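Local coordinates for beta-lactamase (Burkholderia cenocepacia, PDB 5E2G), which probably hydrolyses beta-lactams to substituted beta-amino acids as a class C enzyme, and may act as a D-alanine carboxypeptidase, at residues D4-T9 and Y37-G42; D8-Q13 and Y352-S357; M26-V31 and I332-L337; K19-P24 and N341-E346. All blocks are in the same frame, centred on the assembly; numbering follows the deposited sequence.

Contact 1 of 4, residues D4-T9 and Y37-G42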
loop_
_atom_site.group_PDB
_atom_site.type_symbol
_atom_site.label_atom_id
_atom_site.label_comp_id
_atom_site.label_asym_id
_atom_site.label_seq_id
_atom_site.Cartn_x
_atom_site.Cartn_y
_atom_site.Cartn_z
ATOM N N ASP A 4 -24.496 13.640 -6.541
ATOM C CA ASP A 4 -24.653 13.820 -7.979
ATOM C C ASP A 4 -23.466 14.570 -8.568
ATOM O O ASP A 4 -22.789 14.075 -9.475
ATOM C CB ASP A 4 -25.953 14.569 -8.273
ATOM C CG ASP A 4 -27.174 13.722 -8.044
ATOM O OD1 ASP A 4 -27.087 12.750 -7.264
ATOM O OD2 ASP A 4 -28.224 14.029 -8.643
ATOM N N ASP A 5 -23.209 15.782 -8.065
ATOM C CA ASP A 5 -22.060 16.548 -8.533
ATOM C C ASP A 5 -20.769 15.774 -8.327
ATOM O O ASP A 5 -19.893 15.758 -9.201
ATOM C CB ASP A 5 -21.991 17.889 -7.807
ATOM C CG ASP A 5 -23.111 18.813 -8.202
ATOM O OD1 ASP A 5 -22.971 19.495 -9.241
ATOM O OD2 ASP A 5 -24.129 18.851 -7.478
ATOM N N LEU A 6 -20.641 15.118 -7.173
ATOM C CA LEU A 6 -19.431 14.364 -6.888
ATOM C C LEU A 6 -19.257 13.214 -7.868
ATOM O O LEU A 6 -18.163 13.007 -8.404
ATOM C CB LEU A 6 -19.469 13.859 -5.453
ATOM C CG LEU A 6 -18.231 13.078 -5.031
ATOM C CD1 LEU A 6 -16.964 13.834 -5.413
ATOM C CD2 LEU A 6 -18.282 12.812 -3.539
ATOM N N ARG A 7 -20.326 12.462 -8.131
ATOM C CA ARG A 7 -20.199 11.344 -9.056
ATOM C C ARG A 7 -19.856 11.835 -10.454
ATOM O O ARG A 7 -19.028 11.227 -11.142
ATOM C CB ARG A 7 -21.478 10.498 -9.075
ATOM C CG ARG A 7 -21.219 9.067 -9.541
ATOM C CD ARG A 7 -22.474 8.260 -9.864
ATOM N NE ARG A 7 -22.164 7.206 -10.837
ATOM C CZ ARG A 7 -21.838 5.952 -10.526
ATOM N NH1 ARG A 7 -21.562 5.076 -11.488
ATOM N NH2 ARG A 7 -21.803 5.567 -9.256
ATOM N N ASP A 8 -20.466 12.944 -10.884
ATOM C CA ASP A 8 -20.143 13.496 -12.195
ATOM C C ASP A 8 -18.671 13.853 -12.282
ATOM O O ASP A 8 -18.023 13.595 -13.301
ATOM C CB ASP A 8 -20.998 14.726 -12.488
ATOM C CG ASP A 8 -22.482 14.437 -12.430
ATOM O OD1 ASP A 8 -22.860 13.242 -12.396
ATOM O OD2 ASP A 8 -23.271 15.408 -12.416
ATOM N N THR A 9 -18.128 14.448 -11.219
ATOM C CA THR A 9 -16.713 14.803 -11.208
ATOM C C THR A 9 -15.839 13.568 -11.393
ATOM O O THR A 9 -14.881 13.582 -12.176
ATOM C CB THR A 9 -16.356 15.515 -9.904
ATOM O OG1 THR A 9 -17.186 16.670 -9.741
ATOM C CG2 THR A 9 -14.899 15.936 -9.922
ATOM N N TYR A 37 -17.746 8.186 0.179
ATOM C CA TYR A 37 -18.591 7.833 -0.956
ATOM C C TYR A 37 -17.875 6.761 -1.758
ATOM O O TYR A 37 -16.652 6.804 -1.897
ATOM C CB TYR A 37 -18.870 9.021 -1.888
ATOM C CG TYR A 37 -19.490 10.231 -1.231
ATOM C CD1 TYR A 37 -20.866 10.415 -1.237
ATOM C CD2 TYR A 37 -18.700 11.188 -0.610
ATOM C CE1 TYR A 37 -21.438 11.516 -0.638
ATOM C CE2 TYR A 37 -19.262 12.291 -0.011
ATOM C CZ TYR A 37 -20.632 12.450 -0.028
ATOM O OH TYR A 37 -21.203 13.550 0.569
ATOM N N VAL A 38 -18.628 5.812 -2.297
ATOM C CA VAL A 38 -18.065 4.810 -3.191
ATOM C C VAL A 38 -18.884 4.792 -4.469
ATOM O O VAL A 38 -20.114 4.704 -4.421
ATOM C CB VAL A 38 -18.012 3.410 -2.556
ATOM C CG1 VAL A 38 -17.521 2.389 -3.575
ATOM C CG2 VAL A 38 -17.098 3.428 -1.340
ATOM N N PHE A 39 -18.198 4.881 -5.604
ATOM C CA PHE A 39 -18.819 4.922 -6.920
ATOM C C PHE A 39 -18.299 3.749 -7.738
ATOM O O PHE A 39 -17.093 3.659 -7.993
ATOM C CB PHE A 39 -18.511 6.246 -7.619
ATOM C CG PHE A 39 -18.885 7.453 -6.811
ATOM C CD1 PHE A 39 -20.217 7.734 -6.539
ATOM C CD2 PHE A 39 -17.911 8.297 -6.314
ATOM C CE1 PHE A 39 -20.569 8.835 -5.794
ATOM C CE2 PHE A 39 -18.256 9.403 -5.572
ATOM C CZ PHE A 39 -19.588 9.671 -5.308
ATOM N N ASP A 40 -19.202 2.858 -8.147
ATOM C CA ASP A 40 -18.831 1.647 -8.866
ATOM C C ASP A 40 -19.065 1.831 -10.358
ATOM O O ASP A 40 -20.017 2.498 -10.771
ATOM C CB ASP A 40 -19.619 0.436 -8.354
ATOM C CG ASP A 40 -19.210 0.015 -6.937
ATOM O OD1 ASP A 40 -18.027 0.185 -6.568
ATOM O OD2 ASP A 40 -20.077 -0.483 -6.189
ATOM N N TYR A 41 -18.190 1.235 -11.166
ATOM C CA TYR A 41 -18.275 1.342 -12.616
ATOM C C TYR A 41 -18.013 -0.008 -13.267
ATOM O O TYR A 41 -17.110 -0.740 -12.855
ATOM C CB TYR A 41 -17.275 2.366 -13.166
ATOM C CG TYR A 41 -17.482 3.770 -12.652
ATOM C CD1 TYR A 41 -16.928 4.177 -11.445
ATOM C CD2 TYR A 41 -18.227 4.689 -13.373
ATOM C CE1 TYR A 41 -17.114 5.459 -10.969
ATOM C CE2 TYR A 41 -18.421 5.967 -12.908
ATOM C CZ TYR A 41 -17.864 6.349 -11.706
ATOM O OH TYR A 41 -18.063 7.632 -11.245
ATOM N N GLY A 42 -18.791 -0.333 -14.291
ATOM C CA GLY A 42 -18.447 -1.476 -15.109
ATOM C C GLY A 42 -18.680 -2.809 -14.414
ATOM O O GLY A 42 -19.584 -2.960 -13.590
HETATM O O HOH W 1 -22.067 2.922 -7.708
#
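The axis of helix segment 4-9 crosses strand segment 37-42 at 48°, with a closest approach of 9.8 Å; the CA atoms nearest each other are those of Leu6 and Tyr37 and of Arg7 and Phe39. Leu6, its CG anti to the backbone N, sends CD2 over one face of the Tyr37 ring, 3.7 Å from the centroid, while Leu6 CG lies 3.7 Å from Phe39 CZ. Leu6 CD2 is at the edge of the Phe39 ring, whereas Arg7 CA lies over one face and Arg7 CG reaches Phe39 CD1 at 3.4 Å. The extended Arg7 chain carries the guanidinium beyond that ring, where NH1 donates to Asp40 O at 3.1 Å (N-H...O 157°), in the planes of both carbonyl and guanidinium. One guanidinium face turns to Tyr41, planes 32° apart, an off-centre cation-pi contact with Arg7 CZ 4.6 Å from the centroid of the Tyr41 ring. Water 1 accepts from Arg7 NH2 and Asp40 N, so bond, ring and water fix the group's rotation. Tyr41 OH is hydrogen-bonded to Thr11 OG1. The N-terminal helix 3-21 lies on one face of the antiparallel sheet, as in serine beta-lactamases, over edge strand 35-42 and touching strand 25-32 where Leu6 meets Ile30.

Contact 2 of 4, residues D8-Q13 and Y352-S357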
loop_
_atom_site.group_PDB
_atom_site.type_symbol
_atom_site.label_atom_id
_atom_site.label_comp_id
_atom_site.label_asym_id
_atom_site.label_seq_id
_atom_site.Cartn_x
_atom_site.Cartn_y
_atom_site.Cartn_z
ATOM N N ASP A 8 -20.466 12.944 -10.884
ATOM C CA ASP A 8 -20.143 13.496 -12.195
ATOM C C ASP A 8 -18.671 13.853 -12.282
ATOM O O ASP A 8 -18.023 13.595 -13.301
ATOM C CB ASP A 8 -20.998 14.726 -12.488
ATOM C CG ASP A 8 -22.482 14.437 -12.430
ATOM O OD1 ASP A 8 -22.860 13.242 -12.396
ATOM O OD2 ASP A 8 -23.271 15.408 -12.416
ATOM N N THR A 9 -18.128 14.448 -11.219
ATOM C CA THR A 9 -16.713 14.803 -11.208
ATOM C C THR A 9 -15.839 13.568 -11.393
ATOM O O THR A 9 -14.881 13.582 -12.176
ATOM C CB THR A 9 -16.356 15.515 -9.904
ATOM O OG1 THR A 9 -17.186 16.670 -9.741
ATOM C CG2 THR A 9 -14.899 15.936 -9.922
ATOM N N VAL A 10 -16.152 12.490 -10.673
ATOM C CA VAL A 10 -15.380 11.260 -10.818
ATOM C C VAL A 10 -15.556 10.696 -12.219
ATOM O O VAL A 10 -14.578 10.391 -12.914
ATOM C CB VAL A 10 -15.785 10.239 -9.739
ATOM C CG1 VAL A 10 -15.243 8.866 -10.075
ATOM C CG2 VAL A 10 -15.272 10.683 -8.381
ATOM N N THR A 11 -16.809 10.584 -12.663
ATOM C CA THR A 11 -17.106 9.942 -13.940
ATOM C C THR A 11 -16.338 10.589 -15.082
ATOM O O THR A 11 -15.819 9.891 -15.962
ATOM C CB THR A 11 -18.609 9.996 -14.215
ATOM O OG1 THR A 11 -19.317 9.383 -13.130
ATOM C CG2 THR A 11 -18.938 9.266 -15.502
ATOM N N ARG A 12 -16.237 11.921 -15.078
ATOM C CA ARG A 12 -15.542 12.614 -16.155
ATOM C C ARG A 12 -14.072 12.226 -16.236
ATOM O O ARG A 12 -13.456 12.403 -17.292
ATOM C CB ARG A 12 -15.683 14.127 -15.989
ATOM C CG ARG A 12 -17.115 14.611 -16.081
ATOM C CD ARG A 12 -17.199 16.121 -16.265
ATOM N NE ARG A 12 -18.155 16.721 -15.336
ATOM C CZ ARG A 12 -17.814 17.295 -14.185
ATOM N NH1 ARG A 12 -16.535 17.358 -13.823
ATOM N NH2 ARG A 12 -18.749 17.813 -13.396
ATOM N N GLN A 13 -13.497 11.698 -15.155
ATOM C CA GLN A 13 -12.132 11.188 -15.204
ATOM C C GLN A 13 -12.086 9.692 -15.492
ATOM O O GLN A 13 -11.269 9.235 -16.300
ATOM C CB GLN A 13 -11.415 11.470 -13.882
ATOM C CG GLN A 13 -11.410 12.917 -13.471
ATOM C CD GLN A 13 -10.636 13.783 -14.432
ATOM O OE1 GLN A 13 -9.569 13.395 -14.919
ATOM N NE2 GLN A 13 -11.170 14.964 -14.721
ATOM N N TYR A 352 -5.388 13.753 -8.945
ATOM C CA TYR A 352 -5.053 15.161 -8.776
ATOM C C TYR A 352 -6.180 16.054 -9.276
ATOM O O TYR A 352 -6.540 17.039 -8.623
ATOM C CB TYR A 352 -3.746 15.468 -9.506
ATOM C CG TYR A 352 -3.099 16.803 -9.183
ATOM C CD1 TYR A 352 -2.360 16.977 -8.022
ATOM C CD2 TYR A 352 -3.192 17.873 -10.064
ATOM C CE1 TYR A 352 -1.748 18.182 -7.732
ATOM C CE2 TYR A 352 -2.583 19.089 -9.785
ATOM C CZ TYR A 352 -1.858 19.236 -8.617
ATOM O OH TYR A 352 -1.253 20.447 -8.344
ATOM N N ARG A 353 -6.758 15.720 -10.428
ATOM C CA ARG A 353 -7.886 16.494 -10.934
ATOM C C ARG A 353 -9.106 16.333 -10.040
ATOM O O ARG A 353 -9.742 17.323 -9.661
ATOM C CB ARG A 353 -8.212 16.069 -12.362
ATOM C CG ARG A 353 -7.054 16.235 -13.319
ATOM C CD ARG A 353 -7.441 15.814 -14.721
ATOM N NE ARG A 353 -6.300 15.781 -15.638
ATOM C CZ ARG A 353 -5.821 14.672 -16.193
ATOM N NH1 ARG A 353 -6.386 13.497 -15.926
ATOM N NH2 ARG A 353 -4.783 14.734 -17.020
ATOM N N ILE A 354 -9.445 15.090 -9.686
ATOM C CA ILE A 354 -10.612 14.847 -8.843
ATOM C C ILE A 354 -10.457 15.559 -7.507
ATOM O O ILE A 354 -11.309 16.360 -7.113
ATOM C CB ILE A 354 -10.838 13.341 -8.652
ATOM C CG1 ILE A 354 -11.321 12.709 -9.950
ATOM C CG2 ILE A 354 -11.855 13.102 -7.563
ATOM C CD1 ILE A 354 -11.255 11.207 -9.932
ATOM N N LEU A 355 -9.360 15.287 -6.795
ATOM C CA LEU A 355 -9.173 15.927 -5.495
ATOM C C LEU A 355 -9.090 17.448 -5.615
ATOM O O LEU A 355 -9.540 18.165 -4.714
ATOM C CB LEU A 355 -7.932 15.371 -4.804
ATOM C CG LEU A 355 -8.094 13.947 -4.274
ATOM C CD1 LEU A 355 -6.986 13.627 -3.289
ATOM C CD2 LEU A 355 -9.468 13.744 -3.642
ATOM N N GLY A 356 -8.538 17.957 -6.718
ATOM C CA GLY A 356 -8.544 19.388 -6.960
ATOM C C GLY A 356 -9.930 19.971 -7.123
ATOM O O GLY A 356 -10.100 21.184 -6.977
ATOM N N SER A 357 -10.928 19.135 -7.421
ATOM C CA SER A 357 -12.305 19.615 -7.527
ATOM C C SER A 357 -12.915 19.898 -6.162
ATOM O O SER A 357 -13.833 20.720 -6.051
ATOM C CB SER A 357 -13.167 18.593 -8.265
ATOM O OG SER A 357 -12.561 18.195 -9.483
#
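Gln13 and Ile354 contribute most, Gln13 through a bent side chain: CG lies anti to the carbonyl carbon (chi1 -55°), and the chain bends at chi2 (-65°), which brings the amide across Arg353. The two side chains cross at about a right angle. Gln13 OE1 rests 3.2 Å from Arg353 CD and, near the guanidinium plane, takes a weak hydrogen bond from Arg353 NH1 at 3.3 Å. Arg353 is extended from CG to NE, which keeps NH1 within range of the amide oxygen. Closer to the backbone of Gln13, its CG slides past Ile354 CG1 at 3.5 Å, the chains running in opposite directions. Segments 8-13 and 352-357 run nearly antiparallel, 163° between directions and 9.6 Å at closest axis approach, where helix 3-21 packs on helix 344-357, a pairing of chain ends on one sheet face familiar in serine beta-lactamases. Val10 CG2 and Ile354 CG2 are looser, 4.3 Å apart, and both residues also touch Ile30 of strand 25-32. At the other end, Thr9 CG2 meets Ser357 OG at 3.3 Å; the Thr9 hydroxyl is spent on Asp5 O. Ser357 OG donates to Arg353 O at 3.0 Å, from above the carbonyl plane, in its own helix.

Contact 3 of 4, residues M26-V31 and I332-L337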
loop_
_atom_site.group_PDB
_atom_site.type_symbol
_atom_site.label_atom_id
_atom_site.label_comp_id
_atom_site.label_asym_id
_atom_site.label_seq_id
_atom_site.Cartn_x
_atom_site.Cartn_y
_atom_site.Cartn_z
HETATM N N MSE A 26 -14.166 -0.496 -12.294
HETATM C CA MSE A 26 -13.443 0.262 -11.286
HETATM C C MSE A 26 -14.350 0.559 -10.110
HETATM O O MSE A 26 -15.550 0.710 -10.263
HETATM C CB MSE A 26 -12.906 1.583 -11.846
HETATM C CG MSE A 26 -11.906 1.440 -12.954
HETATM SE SE MSE A 26 -10.997 3.115 -13.230
HETATM C CE MSE A 26 -10.028 3.232 -11.536
ATOM N N ALA A 27 -13.766 0.655 -8.927
ATOM C CA ALA A 27 -14.463 1.143 -7.751
ATOM C C ALA A 27 -13.683 2.331 -7.214
ATOM O O ALA A 27 -12.460 2.251 -7.055
ATOM C CB ALA A 27 -14.605 0.051 -6.691
ATOM N N ILE A 28 -14.384 3.436 -6.975
ATOM C CA ILE A 28 -13.774 4.695 -6.569
ATOM C C ILE A 28 -14.329 5.067 -5.207
ATOM O O ILE A 28 -15.548 5.174 -5.041
ATOM C CB ILE A 28 -14.055 5.823 -7.576
ATOM C CG1 ILE A 28 -13.901 5.331 -9.025
ATOM C CG2 ILE A 28 -13.183 7.025 -7.265
ATOM C CD1 ILE A 28 -12.508 4.905 -9.410
ATOM N N GLY A 29 -13.445 5.280 -4.243
ATOM C CA GLY A 29 -13.819 5.768 -2.924
ATOM C C GLY A 29 -13.352 7.204 -2.767
ATOM O O GLY A 29 -12.223 7.536 -3.130
ATOM N N ILE A 30 -14.231 8.051 -2.226
ATOM C CA ILE A 30 -13.957 9.469 -2.013
ATOM C C ILE A 30 -14.313 9.834 -0.577
ATOM O O ILE A 30 -15.409 9.519 -0.106
ATOM C CB ILE A 30 -14.747 10.364 -2.990
ATOM C CG1 ILE A 30 -14.246 10.207 -4.428
ATOM C CG2 ILE A 30 -14.690 11.819 -2.550
ATOM C CD1 ILE A 30 -12.852 10.695 -4.653
ATOM N N VAL A 31 -13.393 10.501 0.110
ATOM C CA VAL A 31 -13.682 11.219 1.346
ATOM C C VAL A 31 -13.750 12.696 0.994
ATOM O O VAL A 31 -12.758 13.284 0.549
ATOM C CB VAL A 31 -12.616 10.963 2.424
ATOM C CG1 VAL A 31 -12.853 11.856 3.625
ATOM C CG2 VAL A 31 -12.611 9.522 2.842
ATOM N N ILE A 332 -9.610 15.170 2.874
ATOM C CA ILE A 332 -10.060 14.591 1.614
ATOM C C ILE A 332 -9.155 13.418 1.235
ATOM O O ILE A 332 -8.020 13.303 1.702
ATOM C CB ILE A 332 -10.102 15.646 0.485
ATOM C CG1 ILE A 332 -8.717 16.259 0.261
ATOM C CG2 ILE A 332 -11.113 16.737 0.823
ATOM C CD1 ILE A 332 -8.718 17.449 -0.655
ATOM N N GLY A 333 -9.677 12.525 0.397
ATOM C CA GLY A 333 -8.880 11.409 -0.086
ATOM C C GLY A 333 -9.591 10.643 -1.179
ATOM O O GLY A 333 -10.807 10.758 -1.347
ATOM N N ILE A 334 -8.814 9.841 -1.914
ATOM C CA ILE A 334 -9.330 9.037 -3.018
ATOM C C ILE A 334 -8.737 7.635 -2.951
ATOM O O ILE A 334 -7.581 7.450 -2.555
ATOM C CB ILE A 334 -9.036 9.676 -4.397
ATOM C CG1 ILE A 334 -9.729 8.900 -5.520
ATOM C CG2 ILE A 334 -7.554 9.714 -4.673
ATOM C CD1 ILE A 334 -9.734 9.620 -6.865
ATOM N N VAL A 335 -9.544 6.650 -3.343
ATOM C CA VAL A 335 -9.127 5.268 -3.544
ATOM C C VAL A 335 -9.555 4.864 -4.950
ATOM O O VAL A 335 -10.714 5.065 -5.324
ATOM C CB VAL A 335 -9.754 4.339 -2.484
ATOM C CG1 VAL A 335 -9.567 2.890 -2.846
ATOM C CG2 VAL A 335 -9.168 4.642 -1.124
HETATM N N MSE A 336 -8.630 4.326 -5.735
HETATM C CA MSE A 336 -8.972 3.888 -7.079
HETATM C C MSE A 336 -8.603 2.434 -7.282
HETATM O O MSE A 336 -7.437 2.077 -7.183
HETATM C CB MSE A 336 -8.270 4.745 -8.126
HETATM C CG MSE A 336 -8.566 6.228 -8.022
HETATM SE SE MSE A 336 -7.408 7.328 -9.172
HETATM C CE MSE A 336 -7.571 6.306 -10.821
ATOM N N LEU A 337 -9.586 1.591 -7.576
ATOM C CA LEU A 337 -9.357 0.169 -7.790
ATOM C C LEU A 337 -9.864 -0.199 -9.171
ATOM O O LEU A 337 -11.002 0.118 -9.515
ATOM C CB LEU A 337 -10.057 -0.688 -6.733
ATOM C CG LEU A 337 -10.023 -0.199 -5.289
ATOM C CD1 LEU A 337 -10.759 -1.169 -4.404
ATOM C CD2 LEU A 337 -8.614 -0.056 -4.827
#
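Strand segments 26-31 and 332-337 run antiparallel, 172° between directions and 4.6 Å between axes at closest approach, and the tightest part of their contact is the backbone. Six hydrogen bonds join three hydrogen-bonded pairs: Ala27 with Leu337, Gly29 with Val335, and Val31 with Gly333. The central pair has the shortest bonds, Val335 N donating to Gly29 O at 2.8 Å and Gly29 N to Val335 O at 2.9 Å, each donor in the carbonyl plane and on a lone pair. The Val31 end is slacker, with Gly333 N 3.2 Å from Val31 O. Between these pairs, CA-H...O contacts such as Ile28 CA to Val335 O fill the non-hydrogen-bonded positions.

No side faces solvent among these twelve residues, all of which are buried; the looser part lies among the side chains. On the face of Ile28, Ile30, Ile334 and Met336, Ile30 CD1 meets Ile334 CG1 at 3.7 Å, the two chains side by side. Ile28 CD1 stays 4.4 Å from Met336 CG. Met26 and Met336, both selenomethionine, bend at chi3 and bring their CE methyls to 4.0 Å. On the opposite face, Gly29 is paired with Val335 and Gly333 with Val31, beside Ala27 and Leu337; there the side chains of the two strands make no contact with each other.

Strands 35-42 and 321-327 continue the sheet on either side of this pair. Helices 3-21 and 344-357 pack over the isoleucine and selenomethionine face, whereas helix 226-235 lies on the face of Ala27, Val31 and Val335.

Contact 4 of 4, residues K19-P24 and N341-E346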
loop_
_atom_site.group_PDB
_atom_site.type_symbol
_atom_site.label_atom_id
_atom_site.label_comp_id
_atom_site.label_asym_id
_atom_site.label_seq_id
_atom_site.Cartn_x
_atom_site.Cartn_y
_atom_site.Cartn_z
ATOM N N LYS A 19 -12.166 3.703 -20.713
ATOM C CA LYS A 19 -12.305 3.632 -22.160
ATOM C C LYS A 19 -10.957 3.376 -22.821
ATOM O O LYS A 19 -10.771 2.378 -23.526
ATOM C CB LYS A 19 -12.935 4.926 -22.678
ATOM C CG LYS A 19 -13.411 4.881 -24.115
ATOM C CD LYS A 19 -13.974 6.231 -24.512
ATOM C CE LYS A 19 -14.604 6.202 -25.896
ATOM N NZ LYS A 19 -13.627 5.863 -26.966
ATOM N N GLN A 20 -9.990 4.260 -22.578
ATOM C CA GLN A 20 -8.727 4.178 -23.300
ATOM C C GLN A 20 -7.939 2.928 -22.945
ATOM O O GLN A 20 -7.206 2.401 -23.790
ATOM C CB GLN A 20 -7.867 5.401 -23.019
ATOM C CG GLN A 20 -6.683 5.471 -23.941
ATOM C CD GLN A 20 -5.563 6.273 -23.362
ATOM O OE1 GLN A 20 -5.750 6.989 -22.381
ATOM N NE2 GLN A 20 -4.380 6.158 -23.958
ATOM N N TYR A 21 -8.056 2.448 -21.713
ATOM C CA TYR A 21 -7.285 1.304 -21.261
ATOM C C TYR A 21 -8.119 0.043 -21.153
ATOM O O TYR A 21 -7.588 -0.999 -20.758
ATOM C CB TYR A 21 -6.602 1.632 -19.934
ATOM C CG TYR A 21 -5.622 2.757 -20.136
ATOM C CD1 TYR A 21 -4.479 2.561 -20.894
ATOM C CD2 TYR A 21 -5.866 4.024 -19.629
ATOM C CE1 TYR A 21 -3.598 3.575 -21.119
ATOM C CE2 TYR A 21 -4.984 5.049 -19.845
ATOM C CZ TYR A 21 -3.849 4.820 -20.590
ATOM O OH TYR A 21 -2.953 5.841 -20.813
ATOM N N ALA A 22 -9.396 0.106 -21.529
ATOM C CA ALA A 22 -10.259 -1.069 -21.581
ATOM C C ALA A 22 -10.292 -1.769 -20.229
ATOM O O ALA A 22 -10.039 -2.968 -20.117
ATOM C CB ALA A 22 -9.817 -2.029 -22.690
ATOM N N ILE A 23 -10.576 -0.998 -19.188
ATOM C CA ILE A 23 -10.754 -1.533 -17.842
ATOM C C ILE A 23 -12.207 -1.980 -17.716
ATOM O O ILE A 23 -13.110 -1.139 -17.853
ATOM C CB ILE A 23 -10.404 -0.502 -16.767
ATOM C CG1 ILE A 23 -9.031 0.106 -17.049
ATOM C CG2 ILE A 23 -10.415 -1.151 -15.405
ATOM C CD1 ILE A 23 -7.936 -0.919 -17.155
ATOM N N PRO A 24 -12.476 -3.271 -17.495
ATOM C CA PRO A 24 -13.874 -3.706 -17.338
ATOM C C PRO A 24 -14.590 -3.017 -16.192
ATOM O O PRO A 24 -15.780 -2.703 -16.313
ATOM C CB PRO A 24 -13.745 -5.218 -17.102
ATOM C CG PRO A 24 -12.460 -5.585 -17.776
ATOM C CD PRO A 24 -11.543 -4.409 -17.566
ATOM N N ASN A 341 -5.066 -2.956 -16.272
ATOM C CA ASN A 341 -3.783 -2.262 -16.188
ATOM C C ASN A 341 -3.972 -0.795 -16.553
ATOM O O ASN A 341 -4.329 -0.473 -17.691
ATOM C CB ASN A 341 -2.754 -2.928 -17.101
ATOM C CG ASN A 341 -2.144 -4.180 -16.488
ATOM O OD1 ASN A 341 -0.931 -4.251 -16.280
ATOM N ND2 ASN A 341 -2.980 -5.169 -16.191
ATOM N N VAL A 342 -3.749 0.088 -15.586
ATOM C CA VAL A 342 -3.855 1.530 -15.775
ATOM C C VAL A 342 -2.485 2.128 -15.505
ATOM O O VAL A 342 -1.903 1.863 -14.449
ATOM C CB VAL A 342 -4.905 2.172 -14.849
ATOM C CG1 VAL A 342 -4.975 3.677 -15.096
ATOM C CG2 VAL A 342 -6.260 1.529 -15.042
ATOM N N PRO A 343 -1.927 2.925 -16.419
ATOM C CA PRO A 343 -0.618 3.525 -16.165
ATOM C C PRO A 343 -0.644 4.341 -14.889
ATOM O O PRO A 343 -1.592 5.084 -14.624
ATOM C CB PRO A 343 -0.384 4.401 -17.395
ATOM C CG PRO A 343 -1.197 3.755 -18.452
ATOM C CD PRO A 343 -2.425 3.262 -17.759
ATOM N N ILE A 344 0.411 4.174 -14.091
ATOM C CA ILE A 344 0.496 4.827 -12.790
ATOM C C ILE A 344 0.247 6.324 -12.911
ATOM O O ILE A 344 -0.547 6.899 -12.160
ATOM C CB ILE A 344 1.857 4.534 -12.143
ATOM C CG1 ILE A 344 1.826 3.133 -11.540
ATOM C CG2 ILE A 344 2.191 5.595 -11.115
ATOM C CD1 ILE A 344 3.164 2.604 -11.184
ATOM N N GLU A 345 0.912 6.978 -13.864
ATOM C CA GLU A 345 0.759 8.424 -13.972
ATOM C C GLU A 345 -0.671 8.816 -14.339
ATOM O O GLU A 345 -1.119 9.912 -13.990
ATOM C CB GLU A 345 1.758 8.986 -14.985
ATOM C CG GLU A 345 3.225 8.573 -14.741
ATOM C CD GLU A 345 3.928 9.383 -13.650
ATOM O OE1 GLU A 345 3.244 9.897 -12.739
ATOM O OE2 GLU A 345 5.175 9.497 -13.706
ATOM N N GLU A 346 -1.410 7.941 -15.022
ATOM C CA GLU A 346 -2.805 8.253 -15.315
ATOM C C GLU A 346 -3.691 8.125 -14.080
ATOM O O GLU A 346 -4.672 8.866 -13.945
ATOM C CB GLU A 346 -3.325 7.360 -16.443
ATOM C CG GLU A 346 -2.787 7.728 -17.808
ATOM C CD GLU A 346 -3.149 9.146 -18.210
ATOM O OE1 GLU A 346 -4.248 9.618 -17.855
ATOM O OE2 GLU A 346 -2.322 9.803 -18.873
HETATM O O HOH W 2 -4.997 -1.787 -20.488
#
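The CH-pi contact comes first among the interactions here. Pro343 CD sits over the centre of the Tyr21 ring, 3.5 Å from the centroid and 12° off the ring normal, and the two side chains meet tip to tip. Gln20 CB lies above the opposite face of the ring, offset toward its rim, so the phenol is held between a helix neighbour and the proline. Apolar contacts continue from here: Ile23 CD1 meets Val342 CG2 at 3.6 Å, the side chains crossing at about a right angle. The same methyl is in van der Waals contact with the backbone, Ile23 CD1 lying 3.6 Å from Asn341 N. Glu346 adds its aliphatic part, CG being 3.6 Å from Tyr21 OH, while its carboxylate forms a salt bridge with Lys349.

No direct hydrogen bond joins the segments. Water 2 lies 2.7 Å from Tyr21 O and 3.2 Å from Asn341 O and can donate to either, although more acceptors surround it than it has protons. The Asn341 side chain is engaged outside the pair, with OD1 accepting from Lys203 and ND2 donating to Gly318 O.

Two helix ends therefore meet. Ala22, with phi 56°, closes helix 3-21 in a Schellman motif, and Pro343 occupies the N-cap position of helix 344-357, so the contact joins the turns flanking the terminal helix pair of a beta-lactamase-type sheet domain.

All four contacts lie in the part of the fold built from both chain ends. The first segments follow in order along helix 3-21, its closing turn and strand 25-32, and strand 35-42 comes next; strand 332-338 and helix 344-357 return some 300 residues later. Contacts 1, 2 and 3 cluster, with centres 9 to 11 Å apart. Contacts 1 and 3 join where strands 35-42 and 25-32 pair in the sheet; contact 2 touches both, through Val10 and Ile354. Contact 4 stands off by about 15 to 17 Å, at the other end of helix 3-21. Contacts 3 and 4 are nested within the loop closed by contact 2. Strand pairing and helix packing thus unite the chain ends.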